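Local coordinates for AT-less polyketide synthase (Streptomyces platensis subsp. rosaceus, PDB 4TKT), which probably catalyses chain-extending decarboxylative condensation in isomigrastatin biosynthesis, as the ketosynthase domain of an AT-less polyketide synthase, at residues A135-Y139 and L362-A366; Y139-Y145 and L215-K221; E469-R473 and Y539-G543; L479-R484 and L521-D526. All coordinates share one frame; numbering follows the deposited sequence.

Contact 1: A135-Y139 and L362-A366; sequences AGAMY and LESAA
The hydroxyl of Tyr-139 donates to Glu-363, with OH to OE2 at 2.7 Å. The carboxylate does not lie flat with the ring. The two planes are 54° apart, and OE2 is met from above the carboxylate plane. The other oxygen sits at the ring edge, with Glu-363 OE1 3.3 Å from Tyr-139 CE2. OE1 also has a weak bond to Asn-214 and a long, weak ion pair with Lys-221. With a leucine in place of Glu-363, the hydroxyl of Tyr-139 would probably lose its acceptor and Lys-221 a nearby negative charge. Next to this pair the selenomethionine Met-138 crosses Glu-363 at about a right angle. Met-138 CG lies between the backbone N and the carbonyl carbon (chi1 63°). This carries CG to 3.6 Å from Ser-364 CB and SE to 3.8 Å from Glu-363 CB. Ser-364 CB also rests on Ala-137 CA. Its OG bonds to Val-213 O. The 362-366 loop follows the histidine that is catalytic in related ketosynthases, so the contact is probably close to the active site. Segment 135-139 leaves strand 129-136, which runs between strands 179-182 and 208-214. The loop lies against this strand end and leads into helix 366-380.

Contact 2: Y139-Y145 and L215-K221; sequences YSEYQLY and LSVHPGK
Tyr-145 OH donates to Val-217 O at 2.5 Å. The donor lies in the carbonyl plane, with a C=O...donor angle of 148°. The same ring receives the edge of His-218 on one face, in a T-shaped pair with centroids 4.8 Å apart. A phenylalanine in place of Tyr-145 could keep the ring contact, but Val-217 O would probably be left without this donor. Both nitrogens of His-218 are engaged. His-218 ND1 accepts from Gly-220 N at 3.0 Å, a capping bond in the turn leading into helix 220-227, while NE2 bonds to Glu-148. Pro-219 CD and Leu-144 CD1 cover opposite faces of the imidazole. Each segment follows a strand, 129-136 or 208-214, of the central sheet of the thiolase-like fold, and these strands are parallel neighbours. The contact therefore joins the two chain stretches leading from them into helices. Glu-141 reaches in with its chain extended beyond CG, and its OE1 accepts from a water at 2.9 Å. That water also donates to Leu-215 O. The same carbonyl takes a bond from Lys-221 NZ, from above its plane, and NZ reaches Ser-216 OG at 2.9 Å as well. A bend at chi3 (-62°) brings the lysine over Tyr-139. Its CE sits over the ring face, 3.6 Å from Tyr-139 CE2, and NZ makes an off-centre cation-pi contact.

Contact 3: E469-R473 and Y539-G543; sequences EERLR and YFNPG
This is a surface contact in the linker domain, built on a cation-pi stack of Arg-473 of helix 469-482 on Phe-540 of edge strand 538-541. The guanidinium lies flat on one face of the ring. Their planes are 17° apart and their centres 4.1 Å. The overlap is offset, with Arg-473 NH2 3.3 Å from Phe-540 CZ. Glu-469, one turn back, fixes the guanidinium: Arg-473 NE and NH2 both bond side-on to Glu-469 OE2, each at 3.2 Å. NE uses the anti lone pair, and NH2 comes from above the carboxylate plane. NH1 bonds to Cys-528 O. Phe-540 points at the helix with its CG anti to the backbone N (chi1 -177°). Its CZ meets Glu-469 CG at the ring edge, 3.7 Å away. Leu-472 and Phe-540 reach toward each other from opposite directions, with Leu-472 CD2 3.5 Å from Phe-540 CE1. Pro-542 lies within an Asx turn, in which Asn-541 OD1 accepts from Gly-543 N, and Pro-542 CB touches Glu-469 OE1. Leu-472 and Phe-540 also touch Phe-511 of the middle strand, 509-515. The helix packs on this three-stranded antiparallel sheet, its first turn roughly antiparallel to strand 538-541 (145°), and helix 573-580 packs on Tyr-539.

Contact 4: L479-R484 and L521-D526; sequences LRDALR and LVDALD
Leu-525 packs between Leu-479 and Leu-483 at the centre of this contact. Leu-525 CD1 is 3.7 Å from Leu-479 CG and 4.1 Å from Leu-483 CD1. Leu-483 CD1 also meets Leu-521 CD2 at 3.7 Å. These leucines are buried, and Ile-496 and Leu-500 of helix 493-502 extend the apolar layer. Further out, Val-522 meets two arginine chains, with Val-522 CG1 3.9 Å from Arg-480 CG and 3.7 Å from Arg-484 NE. The polar edge is a salt-bridge network of Arg-480, Asp-481 and Asp-526. A bend at chi3 (61°) turns the guanidinium of Arg-480 so that it spans two carboxylates. NH1 reaches Asp-526 OD1 on the other helix. The modelled distance is very short, so its exact length is doubtful. The guanidinium and carboxylate planes are 61° apart. On the other side Arg-480 NE bonds to Asp-481 OD1 at 3.0 Å, and NH2 adds a weak bond to the same oxygen. Arg-484 lays one face of its guanidinium over Arg-480 CD, and its charge probably adds to the field at Asp-526. Two helices packed together over a three-stranded antiparallel sheet, here through Leu-464 and Phe-511, are characteristic of the linker domain that follows a polyketide ketosynthase.

Overall arrangement
The four contacts fall into two pairs. Contacts 1 and 2 lie in the ketosynthase fold, with centres 13 Å apart. They share Tyr-139, and a long, weak ion pair between Glu-363 and Lys-221 runs from one to the other. Contact 2 is nested within the loop that contact 1 closes. Contact 1 is probably the closer to the active site, since 362-366 directly follows the histidine that is catalytic in related ketosynthases. Contacts 3 and 4 belong to the linker region and use opposite ends of helix 469-482. Their centres are 15 Å apart. The two pairs do not touch: nearest atoms are about 24 Å apart for contacts 1 and 3, and about 20 Å for 2 and 3.

Contact 1: A135-Y139 and L362-A366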
# COMPACT_ATOMS: atom_id res chain seq x y z
N ALA A 135 9.20 -0.33 -7.80
CA ALA A 135 8.03 0.52 -7.94
C ALA A 135 7.38 0.37 -9.31
O ALA A 135 8.07 0.21 -10.31
CB ALA A 135 8.41 1.97 -7.69
N GLY A 136 6.06 0.42 -9.34
CA GLY A 136 5.33 0.40 -10.59
C GLY A 136 4.63 1.72 -10.84
O GLY A 136 3.91 2.23 -9.98
N ALA A 137 4.86 2.28 -12.03
CA ALA A 137 4.20 3.52 -12.43
C ALA A 137 4.19 3.61 -13.95
O ALA A 137 5.03 3.00 -14.61
CB ALA A 137 4.90 4.72 -11.83
N MSE A 138 3.25 4.37 -14.51
CA MSE A 138 3.13 4.44 -15.96
C MSE A 138 2.96 5.85 -16.52
O MSE A 138 3.11 6.05 -17.72
CB MSE A 138 1.97 3.56 -16.43
CG MSE A 138 0.60 3.99 -15.92
SE MSE A 138 -0.85 2.91 -16.67
CE MSE A 138 -0.71 3.43 -18.54
N TYR A 139 2.65 6.82 -15.67
CA TYR A 139 2.44 8.19 -16.14
C TYR A 139 3.49 9.16 -15.64
O TYR A 139 3.91 9.10 -14.49
CB TYR A 139 1.06 8.70 -15.71
CG TYR A 139 -0.11 8.02 -16.39
CD1 TYR A 139 -0.36 8.23 -17.74
CD2 TYR A 139 -0.96 7.19 -15.67
CE1 TYR A 139 -1.43 7.62 -18.36
CE2 TYR A 139 -2.03 6.57 -16.29
CZ TYR A 139 -2.26 6.79 -17.64
OH TYR A 139 -3.33 6.18 -18.26
N LEU A 362 -7.14 2.13 -10.82
CA LEU A 362 -5.94 2.80 -10.36
C LEU A 362 -4.75 2.56 -11.29
O LEU A 362 -3.64 3.00 -11.01
CB LEU A 362 -5.58 2.34 -8.94
CG LEU A 362 -6.11 3.24 -7.80
CD1 LEU A 362 -7.62 3.40 -7.89
CD2 LEU A 362 -5.70 2.68 -6.45
N GLU A 363 -5.00 1.85 -12.38
CA GLU A 363 -4.00 1.63 -13.41
C GLU A 363 -2.71 1.02 -12.85
O GLU A 363 -2.71 -0.11 -12.38
CB GLU A 363 -3.72 2.94 -14.16
CG GLU A 363 -4.77 3.24 -15.22
CD GLU A 363 -4.91 4.71 -15.55
OE1 GLU A 363 -4.71 5.55 -14.64
OE2 GLU A 363 -5.23 5.03 -16.71
N SER A 364 -1.61 1.78 -12.89
CA SER A 364 -0.32 1.25 -12.45
C SER A 364 -0.31 0.88 -10.97
O SER A 364 0.60 0.18 -10.51
CB SER A 364 0.79 2.26 -12.75
OG SER A 364 0.50 3.53 -12.20
N ALA A 365 -1.31 1.34 -10.23
CA ALA A 365 -1.42 1.03 -8.81
C ALA A 365 -2.61 0.12 -8.51
O ALA A 365 -2.93 -0.13 -7.35
CB ALA A 365 -1.53 2.31 -7.99
N ALA A 366 -3.26 -0.38 -9.56
CA ALA A 366 -4.46 -1.20 -9.40
C ALA A 366 -4.16 -2.49 -8.66
O ALA A 366 -4.98 -2.97 -7.87
CB ALA A 366 -5.07 -1.50 -10.76

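Contact 2: Y139-Y145 and L215-K221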
# COMPACT_ATOMS: atom_id res chain seq x y z
N TYR A 139 2.65 6.82 -15.67
CA TYR A 139 2.44 8.19 -16.14
C TYR A 139 3.49 9.16 -15.64
O TYR A 139 3.91 9.10 -14.49
CB TYR A 139 1.06 8.70 -15.71
CG TYR A 139 -0.11 8.02 -16.39
CD1 TYR A 139 -0.36 8.23 -17.74
CD2 TYR A 139 -0.96 7.19 -15.67
CE1 TYR A 139 -1.43 7.62 -18.36
CE2 TYR A 139 -2.03 6.57 -16.29
CZ TYR A 139 -2.26 6.79 -17.64
OH TYR A 139 -3.33 6.18 -18.26
N SER A 140 3.92 10.06 -16.52
CA SER A 140 4.78 11.18 -16.15
C SER A 140 4.14 12.48 -16.59
O SER A 140 4.65 13.16 -17.48
CB SER A 140 6.17 11.04 -16.78
OG SER A 140 6.87 9.95 -16.21
N GLU A 141 3.03 12.83 -15.95
CA GLU A 141 2.21 13.95 -16.39
C GLU A 141 2.62 15.31 -15.84
O GLU A 141 2.41 16.33 -16.50
CB GLU A 141 0.75 13.69 -16.03
CG GLU A 141 0.11 12.58 -16.82
CD GLU A 141 -1.37 12.45 -16.53
OE1 GLU A 141 -1.75 12.44 -15.34
OE2 GLU A 141 -2.16 12.37 -17.50
N TYR A 142 3.18 15.33 -14.63
CA TYR A 142 3.59 16.58 -13.98
C TYR A 142 4.49 17.38 -14.92
O TYR A 142 4.35 18.60 -15.06
CB TYR A 142 4.31 16.28 -12.66
CG TYR A 142 4.29 17.41 -11.66
CD1 TYR A 142 3.10 17.99 -11.25
CD2 TYR A 142 5.47 17.87 -11.09
CE1 TYR A 142 3.09 19.01 -10.32
CE2 TYR A 142 5.47 18.89 -10.16
CZ TYR A 142 4.27 19.46 -9.78
OH TYR A 142 4.27 20.48 -8.85
N GLN A 143 5.40 16.66 -15.56
CA GLN A 143 6.26 17.16 -16.63
C GLN A 143 5.56 18.10 -17.63
O GLN A 143 6.14 19.09 -18.07
CB GLN A 143 6.82 15.95 -17.37
CG GLN A 143 8.06 16.19 -18.18
CD GLN A 143 8.54 14.91 -18.83
OE1 GLN A 143 7.84 13.90 -18.82
NE2 GLN A 143 9.74 14.95 -19.40
N LEU A 144 4.32 17.77 -17.98
CA LEU A 144 3.59 18.52 -19.00
C LEU A 144 3.31 19.96 -18.59
O LEU A 144 3.25 20.85 -19.43
CB LEU A 144 2.27 17.81 -19.32
CG LEU A 144 2.42 16.38 -19.86
CD1 LEU A 144 1.09 15.67 -19.87
CD2 LEU A 144 3.02 16.41 -21.25
N TYR A 145 3.12 20.18 -17.29
CA TYR A 145 2.85 21.51 -16.78
C TYR A 145 4.01 22.45 -17.07
O TYR A 145 3.81 23.60 -17.48
CB TYR A 145 2.54 21.46 -15.28
CG TYR A 145 1.13 21.04 -14.97
CD1 TYR A 145 0.05 21.66 -15.59
CD2 TYR A 145 0.87 20.01 -14.08
CE1 TYR A 145 -1.25 21.27 -15.32
CE2 TYR A 145 -0.43 19.62 -13.81
CZ TYR A 145 -1.48 20.25 -14.43
OH TYR A 145 -2.77 19.86 -14.15
N LEU A 215 -1.29 8.75 -10.13
CA LEU A 215 -2.02 9.98 -9.86
C LEU A 215 -2.61 10.57 -11.13
O LEU A 215 -2.12 10.32 -12.23
CB LEU A 215 -1.11 11.01 -9.18
CG LEU A 215 -0.50 10.60 -7.84
CD1 LEU A 215 0.37 11.70 -7.27
CD2 LEU A 215 -1.59 10.21 -6.85
N SER A 216 -3.68 11.35 -10.97
CA SER A 216 -4.30 12.04 -12.10
C SER A 216 -4.12 13.54 -11.94
O SER A 216 -5.03 14.23 -11.49
CB SER A 216 -5.78 11.68 -12.21
OG SER A 216 -5.97 10.29 -12.42
N VAL A 217 -2.95 14.04 -12.31
CA VAL A 217 -2.59 15.42 -12.03
C VAL A 217 -2.82 16.36 -13.22
O VAL A 217 -2.69 17.57 -13.09
CB VAL A 217 -1.12 15.53 -11.60
CG1 VAL A 217 -0.81 14.49 -10.53
CG2 VAL A 217 -0.21 15.33 -12.79
N HIS A 218 -3.17 15.79 -14.37
CA HIS A 218 -3.26 16.55 -15.61
C HIS A 218 -4.50 16.13 -16.41
O HIS A 218 -4.86 14.95 -16.42
CB HIS A 218 -1.98 16.36 -16.42
CG HIS A 218 -1.81 17.36 -17.53
ND1 HIS A 218 -2.26 17.13 -18.81
CD2 HIS A 218 -1.22 18.58 -17.54
CE1 HIS A 218 -1.96 18.17 -19.57
NE2 HIS A 218 -1.33 19.06 -18.82
N PRO A 219 -5.16 17.09 -17.08
CA PRO A 219 -6.37 16.77 -17.85
C PRO A 219 -6.11 15.90 -19.08
O PRO A 219 -7.04 15.30 -19.61
CB PRO A 219 -6.89 18.15 -18.26
CG PRO A 219 -5.70 19.04 -18.20
CD PRO A 219 -4.87 18.53 -17.07
N GLY A 220 -4.85 15.83 -19.52
CA GLY A 220 -4.49 15.08 -20.70
C GLY A 220 -4.98 13.64 -20.71
O GLY A 220 -5.46 13.15 -21.73
N LYS A 221 -4.86 12.97 -19.56
CA LYS A 221 -5.29 11.59 -19.43
C LYS A 221 -6.77 11.44 -19.78
O LYS A 221 -7.18 10.44 -20.37
CB LYS A 221 -5.04 11.08 -18.02
CG LYS A 221 -5.48 9.64 -17.79
CD LYS A 221 -5.51 9.30 -16.30
CE LYS A 221 -4.14 9.40 -15.67
NZ LYS A 221 -4.16 9.01 -14.23
O HOH W 1 0.21 11.67 -13.39

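Contact 3: E469-R473 and Y539-G543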
# COMPACT_ATOMS: atom_id res chain seq x y z
N GLU A 469 8.35 19.83 17.98
CA GLU A 469 7.43 19.71 19.11
C GLU A 469 5.99 19.51 18.66
O GLU A 469 5.26 18.70 19.24
CB GLU A 469 7.54 20.94 20.01
CG GLU A 469 6.50 20.98 21.13
CD GLU A 469 6.74 22.10 22.11
OE1 GLU A 469 7.82 22.72 22.06
OE2 GLU A 469 5.84 22.36 22.95
N GLU A 470 5.58 20.25 17.64
CA GLU A 470 4.20 20.17 17.15
C GLU A 470 3.88 18.78 16.62
O GLU A 470 2.86 18.20 16.99
CB GLU A 470 3.95 21.20 16.05
CG GLU A 470 2.54 21.14 15.48
CD GLU A 470 2.42 21.78 14.12
OE1 GLU A 470 3.41 22.40 13.66
OE2 GLU A 470 1.34 21.67 13.50
N ARG A 471 4.75 18.25 15.76
CA ARG A 471 4.57 16.91 15.22
C ARG A 471 4.55 15.86 16.33
O ARG A 471 3.84 14.86 16.24
CB ARG A 471 5.67 16.58 14.21
CG ARG A 471 5.67 17.42 12.93
CD ARG A 471 4.41 17.22 12.11
NE ARG A 471 3.39 18.21 12.42
CZ ARG A 471 2.09 18.07 12.16
NH1 ARG A 471 1.65 16.96 11.57
NH2 ARG A 471 1.24 19.03 12.48
N LEU A 472 5.33 16.10 17.39
CA LEU A 472 5.41 15.16 18.50
C LEU A 472 4.08 15.08 19.25
O LEU A 472 3.57 13.99 19.51
CB LEU A 472 6.53 15.55 19.46
CG LEU A 472 6.69 14.60 20.66
CD1 LEU A 472 6.90 13.17 20.19
CD2 LEU A 472 7.83 15.04 21.55
N ARG A 473 3.53 16.24 19.60
CA ARG A 473 2.25 16.30 20.29
C ARG A 473 1.13 15.76 19.40
O ARG A 473 0.14 15.21 19.89
CB ARG A 473 1.94 17.72 20.74
CG ARG A 473 2.98 18.31 21.67
CD ARG A 473 2.48 19.56 22.36
NE ARG A 473 3.50 20.14 23.23
CZ ARG A 473 3.74 19.73 24.48
NH1 ARG A 473 3.04 18.74 25.00
NH2 ARG A 473 4.69 20.31 25.19
N TYR A 539 8.47 12.12 30.53
CA TYR A 539 9.49 13.10 30.19
C TYR A 539 9.32 13.63 28.77
O TYR A 539 9.03 12.87 27.85
CB TYR A 539 10.89 12.49 30.37
CG TYR A 539 11.05 11.74 31.67
CD1 TYR A 539 11.35 12.41 32.85
CD2 TYR A 539 10.89 10.36 31.73
CE1 TYR A 539 11.50 11.73 34.05
CE2 TYR A 539 11.03 9.67 32.91
CZ TYR A 539 11.34 10.36 34.07
OH TYR A 539 11.48 9.67 35.25
N PHE A 540 9.49 14.93 28.61
CA PHE A 540 9.26 15.60 27.33
C PHE A 540 10.44 16.49 26.96
O PHE A 540 11.04 17.13 27.82
CB PHE A 540 7.97 16.42 27.40
CG PHE A 540 7.61 17.08 26.10
CD1 PHE A 540 6.78 16.45 25.19
CD2 PHE A 540 8.08 18.35 25.80
CE1 PHE A 540 6.44 17.06 24.00
CE2 PHE A 540 7.75 18.96 24.61
CZ PHE A 540 6.93 18.32 23.71
N ASN A 541 10.76 16.53 25.67
CA ASN A 541 11.83 17.39 25.18
C ASN A 541 11.59 17.81 23.73
O ASN A 541 11.48 16.96 22.85
CB ASN A 541 13.18 16.67 25.29
CG ASN A 541 14.30 17.41 24.59
OD1 ASN A 541 14.32 18.64 24.55
ND2 ASN A 541 15.23 16.66 24.02
N PRO A 542 11.50 19.12 23.49
CA PRO A 542 11.32 19.69 22.15
C PRO A 542 12.56 19.53 21.27
O PRO A 542 12.48 19.73 20.06
CB PRO A 542 11.04 21.17 22.43
CG PRO A 542 10.63 21.24 23.86
CD PRO A 542 11.41 20.16 24.53
N GLY A 543 13.69 19.19 21.88
CA GLY A 543 14.92 19.01 21.14
C GLY A 543 15.65 20.31 20.88
O GLY A 543 16.62 20.36 20.13

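Contact 4: L479-R484 and L521-D526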
# COMPACT_ATOMS: atom_id res chain seq x y z
N LEU A 479 -1.85 8.49 18.63
CA LEU A 479 -1.62 7.24 19.35
C LEU A 479 -2.65 7.07 20.46
O LEU A 479 -3.14 5.97 20.71
CB LEU A 479 -0.21 7.19 19.93
CG LEU A 479 0.15 5.95 20.74
CD1 LEU A 479 -0.02 4.70 19.91
CD2 LEU A 479 1.56 6.05 21.29
N ARG A 480 -2.98 8.18 21.11
CA ARG A 480 -4.01 8.19 22.14
C ARG A 480 -5.35 7.76 21.57
O ARG A 480 -6.07 6.97 22.18
CB ARG A 480 -4.13 9.58 22.76
CG ARG A 480 -5.35 9.78 23.63
CD ARG A 480 -5.73 11.25 23.67
NE ARG A 480 -6.04 11.75 22.33
CZ ARG A 480 -6.10 13.03 22.00
NH1 ARG A 480 -5.85 13.96 22.92
NH2 ARG A 480 -6.39 13.39 20.76
N ASP A 481 -5.68 8.27 20.39
CA ASP A 481 -6.95 7.95 19.75
C ASP A 481 -6.99 6.49 19.32
O ASP A 481 -8.04 5.86 19.36
CB ASP A 481 -7.18 8.87 18.54
CG ASP A 481 -7.35 10.32 18.93
OD1 ASP A 481 -7.65 10.59 20.12
OD2 ASP A 481 -7.20 11.19 18.05
N ALA A 482 -5.84 5.97 18.91
CA ALA A 482 -5.75 4.57 18.50
C ALA A 482 -5.93 3.63 19.69
O ALA A 482 -6.63 2.62 19.59
CB ALA A 482 -4.43 4.31 17.81
N LEU A 483 -5.31 3.96 20.81
CA LEU A 483 -5.32 3.07 21.97
C LEU A 483 -6.62 3.15 22.76
O LEU A 483 -6.77 2.49 23.79
CB LEU A 483 -4.13 3.38 22.89
CG LEU A 483 -2.77 3.10 22.27
CD1 LEU A 483 -1.65 3.32 23.27
CD2 LEU A 483 -2.72 1.68 21.71
N ARG A 484 -7.56 3.95 22.28
CA ARG A 484 -8.89 4.01 22.88
C ARG A 484 -9.84 3.02 22.21
O ARG A 484 -10.93 2.76 22.72
CB ARG A 484 -9.46 5.43 22.80
CG ARG A 484 -8.86 6.40 23.81
CD ARG A 484 -9.41 7.80 23.61
NE ARG A 484 -9.01 8.70 24.70
CZ ARG A 484 -9.14 10.02 24.66
NH1 ARG A 484 -9.65 10.61 23.58
NH2 ARG A 484 -8.76 10.75 25.70
N LEU A 521 -1.49 5.14 30.30
CA LEU A 521 -0.77 5.53 29.10
C LEU A 521 -1.58 6.53 28.28
O LEU A 521 -1.04 7.52 27.79
CB LEU A 521 -0.43 4.31 28.25
CG LEU A 521 0.26 4.59 26.91
CD1 LEU A 521 1.52 5.42 27.10
CD2 LEU A 521 0.58 3.29 26.19
N VAL A 522 -2.88 6.27 28.14
CA VAL A 522 -3.78 7.17 27.44
C VAL A 522 -3.78 8.56 28.08
O VAL A 522 -3.76 9.58 27.39
CB VAL A 522 -5.21 6.62 27.39
CG1 VAL A 522 -6.17 7.62 26.75
CG2 VAL A 522 -5.25 5.30 26.63
N ASP A 523 -3.80 8.59 29.41
CA ASP A 523 -3.77 9.85 30.15
C ASP A 523 -2.49 10.63 29.88
O ASP A 523 -2.52 11.85 29.69
CB ASP A 523 -3.91 9.62 31.65
CG ASP A 523 -5.32 9.22 32.05
OD1 ASP A 523 -6.22 9.28 31.19
OD2 ASP A 523 -5.52 8.86 33.23
N ALA A 524 -1.37 9.92 29.86
CA ALA A 524 -0.07 10.55 29.61
C ALA A 524 0.00 11.10 28.19
O ALA A 524 0.49 12.21 27.97
CB ALA A 524 1.05 9.57 29.87
N LEU A 525 -0.49 10.32 27.24
CA LEU A 525 -0.51 10.72 25.84
C LEU A 525 -1.40 11.94 25.63
O LEU A 525 -1.05 12.85 24.88
CB LEU A 525 -0.99 9.57 24.95
CG LEU A 525 -0.02 8.39 24.86
CD1 LEU A 525 -0.65 7.21 24.15
CD2 LEU A 525 1.27 8.83 24.17
N ASP A 526 -2.55 11.95 26.29
CA ASP A 526 -3.48 13.07 26.20
C ASP A 526 -2.85 14.33 26.76
O ASP A 526 -3.01 15.42 26.21
CB ASP A 526 -4.78 12.75 26.93
CG ASP A 526 -5.90 13.71 26.56
OD1 ASP A 526 -5.96 14.13 25.39
OD2 ASP A 526 -6.72 14.03 27.44